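Local structure of cytochrome c (Pseudomonas aeruginosa, 6RTE) at residues 290-294 against 305-311; 423-429 against 440-446; 68-73 against 107-111. The protein acts as the dihydro-heme d1 dehydrogenase NirN, an oxidoreductase of heme d1 biosynthesis that joins a heme c domain to an eight-bladed beta-propeller. All blocks are in the same frame, centred on the assembly; numbering follows the deposited sequence.

Contact 1: residues 290-294 against 305-311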
# COMPACT_ATOMS: atom_id res chain seq x y z
N HIS A 290 -22.09 6.68 0.71
CA HIS A 290 -21.83 7.99 1.30
C HIS A 290 -21.63 7.90 2.81
O HIS A 290 -22.25 8.65 3.56
CB HIS A 290 -22.98 8.93 0.98
CG HIS A 290 -23.16 9.16 -0.48
ND1 HIS A 290 -22.71 10.30 -1.11
CD2 HIS A 290 -23.70 8.39 -1.45
CE1 HIS A 290 -23.00 10.23 -2.40
NE2 HIS A 290 -23.60 9.08 -2.63
N GLU A 291 -20.74 7.00 3.23
CA GLU A 291 -20.40 6.83 4.64
C GLU A 291 -18.90 6.65 4.78
O GLU A 291 -18.24 6.11 3.89
CB GLU A 291 -21.08 5.60 5.26
CG GLU A 291 -22.47 5.83 5.78
CD GLU A 291 -23.10 4.57 6.33
OE1 GLU A 291 -22.37 3.61 6.69
OE2 GLU A 291 -24.34 4.56 6.41
N LEU A 292 -18.38 7.10 5.90
CA LEU A 292 -17.07 6.65 6.37
C LEU A 292 -17.26 6.15 7.80
O LEU A 292 -18.19 6.56 8.50
CB LEU A 292 -16.01 7.74 6.29
CG LEU A 292 -16.05 8.94 7.22
CD1 LEU A 292 -15.27 8.65 8.49
CD2 LEU A 292 -15.48 10.16 6.52
N TRP A 293 -16.39 5.23 8.19
CA TRP A 293 -16.54 4.50 9.44
C TRP A 293 -15.35 4.78 10.35
O TRP A 293 -14.21 4.91 9.88
CB TRP A 293 -16.62 3.00 9.19
CG TRP A 293 -17.90 2.49 8.58
CD1 TRP A 293 -18.99 3.21 8.16
CD2 TRP A 293 -18.21 1.11 8.31
NE1 TRP A 293 -19.95 2.37 7.67
CE2 TRP A 293 -19.50 1.08 7.75
CE3 TRP A 293 -17.52 -0.09 8.51
CZ2 TRP A 293 -20.12 -0.11 7.37
CZ3 TRP A 293 -18.14 -1.28 8.13
CH2 TRP A 293 -19.42 -1.28 7.57
N GLU A 294 -15.62 4.90 11.65
CA GLU A 294 -14.61 4.76 12.69
C GLU A 294 -14.98 3.55 13.52
O GLU A 294 -16.15 3.39 13.90
CB GLU A 294 -14.52 6.02 13.56
CG GLU A 294 -13.38 5.98 14.57
CD GLU A 294 -13.23 7.28 15.34
OE1 GLU A 294 -14.17 8.12 15.32
OE2 GLU A 294 -12.17 7.47 15.98
N PRO A 305 -19.09 -0.38 13.74
CA PRO A 305 -18.67 0.93 13.24
C PRO A 305 -19.53 2.07 13.75
O PRO A 305 -20.75 1.95 13.90
CB PRO A 305 -18.82 0.78 11.72
CG PRO A 305 -19.91 -0.18 11.55
CD PRO A 305 -19.77 -1.17 12.70
N LYS A 306 -18.88 3.19 14.00
CA LYS A 306 -19.54 4.48 14.12
C LYS A 306 -19.62 5.07 12.71
O LYS A 306 -18.59 5.27 12.06
CB LYS A 306 -18.78 5.40 15.07
CG LYS A 306 -19.42 6.74 15.28
CD LYS A 306 -18.54 7.66 16.11
CE LYS A 306 -19.14 9.06 16.17
NZ LYS A 306 -18.23 10.03 16.84
N ARG A 307 -20.85 5.30 12.23
CA ARG A 307 -21.07 5.71 10.85
C ARG A 307 -21.15 7.23 10.75
O ARG A 307 -21.91 7.87 11.48
CB ARG A 307 -22.37 5.10 10.31
CG ARG A 307 -22.37 3.60 10.22
CD ARG A 307 -23.77 3.05 9.95
NE ARG A 307 -23.79 1.59 10.14
CZ ARG A 307 -23.60 0.70 9.17
NH1 ARG A 307 -23.40 1.08 7.92
NH2 ARG A 307 -23.61 -0.60 9.47
N LEU A 308 -20.37 7.80 9.83
CA LEU A 308 -20.38 9.24 9.58
C LEU A 308 -20.82 9.50 8.14
O LEU A 308 -20.14 9.07 7.19
CB LEU A 308 -19.01 9.85 9.83
CG LEU A 308 -18.52 9.94 11.28
CD1 LEU A 308 -18.21 8.57 11.88
CD2 LEU A 308 -17.28 10.81 11.33
N ALA A 309 -21.93 10.19 7.97
CA ALA A 309 -22.41 10.52 6.63
C ALA A 309 -21.45 11.51 5.97
O ALA A 309 -20.92 12.41 6.61
CB ALA A 309 -23.81 11.11 6.70
N VAL A 310 -21.20 11.30 4.67
CA VAL A 310 -20.44 12.25 3.87
C VAL A 310 -21.30 12.66 2.68
O VAL A 310 -22.12 11.89 2.18
CB VAL A 310 -19.09 11.68 3.39
CG1 VAL A 310 -18.17 11.45 4.58
CG2 VAL A 310 -19.29 10.40 2.60
N ALA A 311 -21.10 13.90 2.23
CA ALA A 311 -21.91 14.44 1.14
C ALA A 311 -21.54 13.78 -0.19
O ALA A 311 -22.42 13.53 -1.02
CB ALA A 311 -21.75 15.95 1.06
O HOH W 1 -16.24 9.61 14.83
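Pro305 sets CB and CG over one face of the Trp293 indole, just ahead of the second strand of an antiparallel hairpin, strands 291-296 and 306-309, which forms one margin of a four-stranded propeller blade. Its CG stands 3.8 Å from the centroid of the six-membered ring of Trp293, a CH-pi contact almost on the ring normal. Next comes Lys306, hydrogen-bonded through its backbone to Glu294; a water donates to Glu294 OE1 and accepts from Lys306 NZ, while Glu294 OE2 is held by Arg279 and Ser281, and Lys306 NZ also reaches Asp342 O. Arg307 runs beside the indole, and its NH1 meets the syn lone pair of Glu291 OE1 at 3.0 Å. That oxygen also accepts from Trp293 NE1, 2.9 Å away; two donors thus grip it, and the in-plane NE1 bond helps fix the indole's rotation. Glu291 OE2 also accepts from Ala263 N, and Arg307 NH1 also donates to Ala261 O. On the opposite face of the sheet from Trp293 and Arg307, Leu308 packs CB against Leu292 CG, and Val310 CG1 meets Leu292 CD2 at 3.6 Å. Past the strand, Ala311 O receives a weak hydrogen bond from His290 ND1, 3.2 Å away at the imidazole edge.

Contact 2: residues 423-429 against 440-446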
# COMPACT_ATOMS: atom_id res chain seq x y z
N LYS A 423 8.33 12.48 -17.93
CA LYS A 423 9.66 12.62 -17.35
C LYS A 423 9.57 12.18 -15.90
O LYS A 423 8.77 12.72 -15.13
CB LYS A 423 10.13 14.07 -17.48
CG LYS A 423 11.18 14.55 -16.48
CD LYS A 423 12.59 14.10 -16.85
CE LYS A 423 13.62 15.04 -16.25
NZ LYS A 423 15.00 14.49 -16.33
N HIS A 424 10.39 11.19 -15.52
CA HIS A 424 10.16 10.53 -14.24
C HIS A 424 11.39 9.84 -13.65
O HIS A 424 11.28 8.75 -13.08
CB HIS A 424 9.04 9.49 -14.41
CG HIS A 424 9.28 8.54 -15.55
ND1 HIS A 424 10.22 7.54 -15.50
CD2 HIS A 424 8.71 8.46 -16.78
CE1 HIS A 424 10.21 6.87 -16.64
NE2 HIS A 424 9.31 7.41 -17.43
N ASP A 425 12.55 10.48 -13.76
CA ASP A 425 13.79 9.91 -13.23
C ASP A 425 14.42 10.81 -12.17
O ASP A 425 15.59 10.61 -11.81
CB ASP A 425 14.79 9.64 -14.36
CG ASP A 425 14.98 10.84 -15.28
OD1 ASP A 425 14.66 11.98 -14.88
OD2 ASP A 425 15.46 10.64 -16.42
N GLU A 426 13.67 11.77 -11.63
CA GLU A 426 14.21 12.79 -10.75
C GLU A 426 13.40 12.83 -9.46
O GLU A 426 12.17 12.83 -9.50
CB GLU A 426 14.20 14.15 -11.44
CG GLU A 426 15.42 15.00 -11.18
CD GLU A 426 15.64 16.05 -12.26
OE1 GLU A 426 16.22 15.70 -13.31
OE2 GLU A 426 15.21 17.20 -12.07
N ILE A 427 14.11 12.87 -8.33
CA ILE A 427 13.52 13.11 -7.02
C ILE A 427 13.77 14.57 -6.66
O ILE A 427 14.90 15.05 -6.75
CB ILE A 427 14.13 12.17 -5.96
CG1 ILE A 427 13.87 10.71 -6.33
CG2 ILE A 427 13.59 12.49 -4.57
CD1 ILE A 427 12.40 10.34 -6.46
N LEU A 428 12.71 15.27 -6.27
CA LEU A 428 12.77 16.70 -6.01
C LEU A 428 12.86 16.94 -4.51
O LEU A 428 12.12 16.32 -3.73
CB LEU A 428 11.55 17.41 -6.58
CG LEU A 428 11.23 17.08 -8.03
CD1 LEU A 428 9.92 17.73 -8.44
CD2 LEU A 428 12.37 17.54 -8.93
N LEU A 429 13.76 17.83 -4.11
CA LEU A 429 13.91 18.22 -2.70
C LEU A 429 13.36 19.63 -2.56
O LEU A 429 14.00 20.60 -2.98
CB LEU A 429 15.37 18.12 -2.27
CG LEU A 429 15.81 16.72 -1.83
CD1 LEU A 429 15.61 15.70 -2.95
CD2 LEU A 429 17.26 16.73 -1.36
N ARG A 440 17.83 18.45 -6.81
CA ARG A 440 17.27 17.36 -7.60
C ARG A 440 18.23 16.17 -7.58
O ARG A 440 19.44 16.35 -7.57
CB ARG A 440 17.01 17.80 -9.04
CG ARG A 440 16.14 19.05 -9.17
CD ARG A 440 16.13 19.58 -10.60
NE ARG A 440 14.79 19.56 -11.19
CZ ARG A 440 14.01 20.62 -11.35
NH1 ARG A 440 12.80 20.48 -11.90
NH2 ARG A 440 14.41 21.83 -10.97
N LEU A 441 17.66 14.97 -7.57
CA LEU A 441 18.44 13.73 -7.52
C LEU A 441 17.98 12.82 -8.66
O LEU A 441 16.79 12.58 -8.81
CB LEU A 441 18.28 13.02 -6.17
CG LEU A 441 18.88 13.68 -4.92
CD1 LEU A 441 18.63 12.81 -3.70
CD2 LEU A 441 20.37 13.93 -5.09
N ARG A 442 18.94 12.32 -9.44
CA ARG A 442 18.65 11.52 -10.64
C ARG A 442 19.47 10.24 -10.58
O ARG A 442 20.47 10.09 -11.29
CB ARG A 442 18.95 12.31 -11.91
CG ARG A 442 18.36 11.72 -13.18
CD ARG A 442 18.58 12.65 -14.37
NE ARG A 442 18.06 12.09 -15.61
CZ ARG A 442 18.28 12.61 -16.82
NH1 ARG A 442 19.02 13.71 -16.94
NH2 ARG A 442 17.78 12.03 -17.90
N PRO A 443 19.05 9.26 -9.77
CA PRO A 443 19.91 8.09 -9.53
C PRO A 443 20.20 7.28 -10.78
O PRO A 443 21.34 6.84 -10.98
CB PRO A 443 19.12 7.28 -8.49
CG PRO A 443 17.71 7.71 -8.67
CD PRO A 443 17.76 9.16 -9.05
N SER A 444 19.20 7.07 -11.64
CA SER A 444 19.36 6.29 -12.86
C SER A 444 18.72 7.06 -14.00
O SER A 444 17.53 6.88 -14.29
CB SER A 444 18.75 4.90 -12.72
OG SER A 444 19.56 4.07 -11.91
N PRO A 445 19.48 7.93 -14.68
CA PRO A 445 18.89 8.73 -15.77
C PRO A 445 18.12 7.88 -16.77
O PRO A 445 18.67 6.93 -17.35
CB PRO A 445 20.12 9.40 -16.41
CG PRO A 445 21.10 9.52 -15.29
CD PRO A 445 20.90 8.28 -14.45
N GLY A 446 16.85 8.20 -16.97
CA GLY A 446 16.01 7.52 -17.92
C GLY A 446 15.04 6.52 -17.32
O GLY A 446 14.09 6.12 -18.00
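Lys423 NZ stands over the centre of the Arg442 guanidinium, 3.8 Å from CZ, while Pro445 CB covers the rim of the opposite face and Asp425 OD2 comes in at the edge. The two like charges are probably tolerated because Asp425 binds both, Lys423 through OD1 and Arg442 through OD2: Lys423 NZ meets the syn lone pair of Asp425 OD1 at 2.9 Å and reaches Glu426 OE1 weakly. Asp425 OD2 takes two weak bonds from Arg442, through NE and NH2, and a straighter one from Gly446 N, 2.9 Å away on its anti side. The Asp425 torsion (chi1 50°) sets CG between the backbone N and carbonyl carbon, turning the carboxylate toward the opposing chain. The second guanidinium, of Arg440, receives Glu426 OE2 at its edge, 2.6 Å from NE, with the carboxylate and guanidinium planes nearly perpendicular. This five-residue salt-bridge network extends a hairpin of strands 427-431 and 437-441 in a propeller blade, at the point where the chain leaves for the next blade. Ile427 and Leu441 are a hydrogen-bonded antiparallel pair, with Ile427 N 2.7 Å from Leu441 O. Their side chains share a face and both touch Leu463 of the following blade, whereas Leu428 lies alongside Arg440 on the other face. Buried Asp425 O finds no conventional donor; the CA of Arg442 lies 3.4 Å from it in a CA-H...O contact.

Contact 3: residues 68-73 against 107-111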
# COMPACT_ATOMS: atom_id res chain seq x y z
N LEU A 68 -7.25 -8.26 -12.23
CA LEU A 68 -6.57 -7.80 -13.44
C LEU A 68 -6.83 -6.33 -13.73
O LEU A 68 -6.57 -5.87 -14.85
CB LEU A 68 -7.01 -8.66 -14.63
CG LEU A 68 -6.80 -10.16 -14.43
CD1 LEU A 68 -7.31 -10.97 -15.62
CD2 LEU A 68 -5.33 -10.48 -14.16
N SER A 69 -7.30 -5.57 -12.74
CA SER A 69 -7.63 -4.16 -12.92
C SER A 69 -6.45 -3.33 -13.41
O SER A 69 -6.65 -2.27 -14.01
CB SER A 69 -8.17 -3.57 -11.61
OG SER A 69 -7.16 -3.53 -10.61
N ARG A 70 -5.23 -3.78 -13.16
CA ARG A 70 -4.04 -3.06 -13.60
C ARG A 70 -3.42 -3.66 -14.86
O ARG A 70 -2.39 -3.15 -15.32
CB ARG A 70 -2.99 -3.03 -12.49
CG ARG A 70 -2.99 -1.77 -11.66
CD ARG A 70 -3.99 -1.82 -10.52
NE ARG A 70 -3.46 -1.20 -9.31
CZ ARG A 70 -4.05 -1.25 -8.12
NH1 ARG A 70 -5.20 -1.89 -7.97
NH2 ARG A 70 -3.48 -0.66 -7.07
N LEU A 71 -4.01 -4.71 -15.42
CA LEU A 71 -3.46 -5.41 -16.57
C LEU A 71 -4.45 -5.25 -17.72
O LEU A 71 -5.58 -5.75 -17.65
CB LEU A 71 -3.24 -6.89 -16.25
CG LEU A 71 -2.58 -7.75 -17.33
CD1 LEU A 71 -1.10 -7.37 -17.50
CD2 LEU A 71 -2.74 -9.23 -16.99
N LYS A 72 -4.05 -4.56 -18.77
CA LYS A 72 -4.93 -4.39 -19.92
C LYS A 72 -5.11 -5.72 -20.64
O LYS A 72 -4.17 -6.52 -20.71
CB LYS A 72 -4.37 -3.34 -20.88
CG LYS A 72 -4.43 -1.92 -20.33
CD LYS A 72 -4.14 -0.89 -21.42
CE LYS A 72 -3.96 0.51 -20.84
NZ LYS A 72 -2.78 0.60 -19.93
N PRO A 73 -6.30 -5.99 -21.18
CA PRO A 73 -6.52 -7.28 -21.86
C PRO A 73 -5.51 -7.59 -22.95
O PRO A 73 -5.15 -8.76 -23.14
CB PRO A 73 -7.94 -7.13 -22.41
CG PRO A 73 -8.61 -6.29 -21.34
CD PRO A 73 -7.57 -5.26 -21.00
N TYR A 107 -12.90 -14.40 -21.39
CA TYR A 107 -13.37 -15.11 -20.19
C TYR A 107 -12.76 -14.53 -18.92
O TYR A 107 -13.45 -14.42 -17.89
CB TYR A 107 -13.02 -16.60 -20.33
CG TYR A 107 -13.34 -17.45 -19.12
CD1 TYR A 107 -14.66 -17.77 -18.80
CD2 TYR A 107 -12.33 -17.97 -18.32
CE1 TYR A 107 -14.95 -18.56 -17.70
CE2 TYR A 107 -12.61 -18.76 -17.22
CZ TYR A 107 -13.92 -19.05 -16.92
OH TYR A 107 -14.20 -19.84 -15.82
N LEU A 108 -11.47 -14.17 -18.94
CA LEU A 108 -10.83 -13.68 -17.73
C LEU A 108 -11.41 -12.35 -17.29
O LEU A 108 -11.54 -12.08 -16.09
CB LEU A 108 -9.32 -13.53 -17.94
CG LEU A 108 -8.47 -14.80 -18.16
CD1 LEU A 108 -7.00 -14.43 -18.03
CD2 LEU A 108 -8.83 -15.88 -17.19
N TYR A 109 -11.76 -11.48 -18.24
CA TYR A 109 -12.26 -10.16 -17.91
C TYR A 109 -13.78 -10.11 -17.77
O TYR A 109 -14.31 -9.10 -17.31
CB TYR A 109 -11.77 -9.15 -18.95
CG TYR A 109 -10.29 -8.87 -18.78
CD1 TYR A 109 -9.34 -9.72 -19.35
CD2 TYR A 109 -9.84 -7.80 -18.02
CE1 TYR A 109 -7.98 -9.49 -19.18
CE2 TYR A 109 -8.48 -7.57 -17.85
CZ TYR A 109 -7.55 -8.42 -18.43
OH TYR A 109 -6.20 -8.19 -18.27
N GLN A 110 -14.48 -11.19 -18.11
CA GLN A 110 -15.93 -11.22 -17.98
C GLN A 110 -16.31 -11.48 -16.53
O GLN A 110 -15.74 -12.35 -15.88
CB GLN A 110 -16.50 -12.31 -18.89
CG GLN A 110 -17.99 -12.60 -18.69
CD GLN A 110 -18.88 -11.41 -19.01
OE1 GLN A 110 -18.77 -10.81 -20.08
NE2 GLN A 110 -19.76 -11.07 -18.08
N ALA A 111 -17.27 -10.71 -16.03
CA ALA A 111 -17.76 -10.95 -14.68
C ALA A 111 -18.42 -12.33 -14.61
O ALA A 111 -19.13 -12.72 -15.55
CB ALA A 111 -18.77 -9.87 -14.27
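Tyr109 is the bump of this contact: its ring projects from the last turn of helix 98-109 into a slot between Leu68 and Pro73, whose side chains press on its two faces. Pro73 forms the more centred wall. Its CG sits above the middle of the ring, 3.6 Å from the Tyr109 centroid and only 7° off the normal, a close CH-pi contact. Leu68 makes the other wall less evenly, with CD1 offset toward the rim near the phenol end, 3.8 Å from Tyr109 CZ, and CB touching CE2 of the same ring at 3.7 Å. The extended chi2 of Leu68 (177°) puts CD1 over the ring and at the same time 4.0 Å from CB of Leu108, so one methyl fills the angle between two successive helix residues. Leu108 in turn packs on Leu63 and Arg55.

The slot is shaped by a type I beta turn from Leu68 to Leu71, closed by the bond from Leu71 N to Leu68 O, and by Lys72 at the N-cap of helix 73-82, with Pro73 as the first helical residue. The contact joins the heme-side loop of the c-type cytochrome domain to the end of helix 98-109. At the floor, Tyr109 OH donates to Leu71 O, 2.6 Å away; the hydroxyl approaches from above the carbonyl plane, 54° out of it, while the oxygen itself lies near the plane of the phenol ring, at its edge. The side chain of Leu71 flanks that hydroxyl, with CB, CG and CD2 each 3.8 Å from Tyr109 OH, and also comes within about 4 Å of the bound heme c. Ala76, one turn into helix 73-82, touches both Leu71 and Tyr109.

Overall arrangement
Contacts 1 and 2 repeat one architectural unit, the hairpin of two neighbouring strands in a propeller blade, on opposite sides of the chain's centre and about 40 Å apart between centres. Contact 3 belongs to the heme c domain and joins a loop to a helix end, without strand pairing. All three are partly buried, mixing inward apolar groups with exposed ones. Their chemistry differs: 290-294 against 305-311 leans on one regular backbone ladder with an aromatic and one salt bridge on one face; 423-429 against 440-446 has a short ladder continued by a charged network; 68-73 against 107-111 depends on shape around a single aromatic ring and one hydroxyl bond, beside the heme.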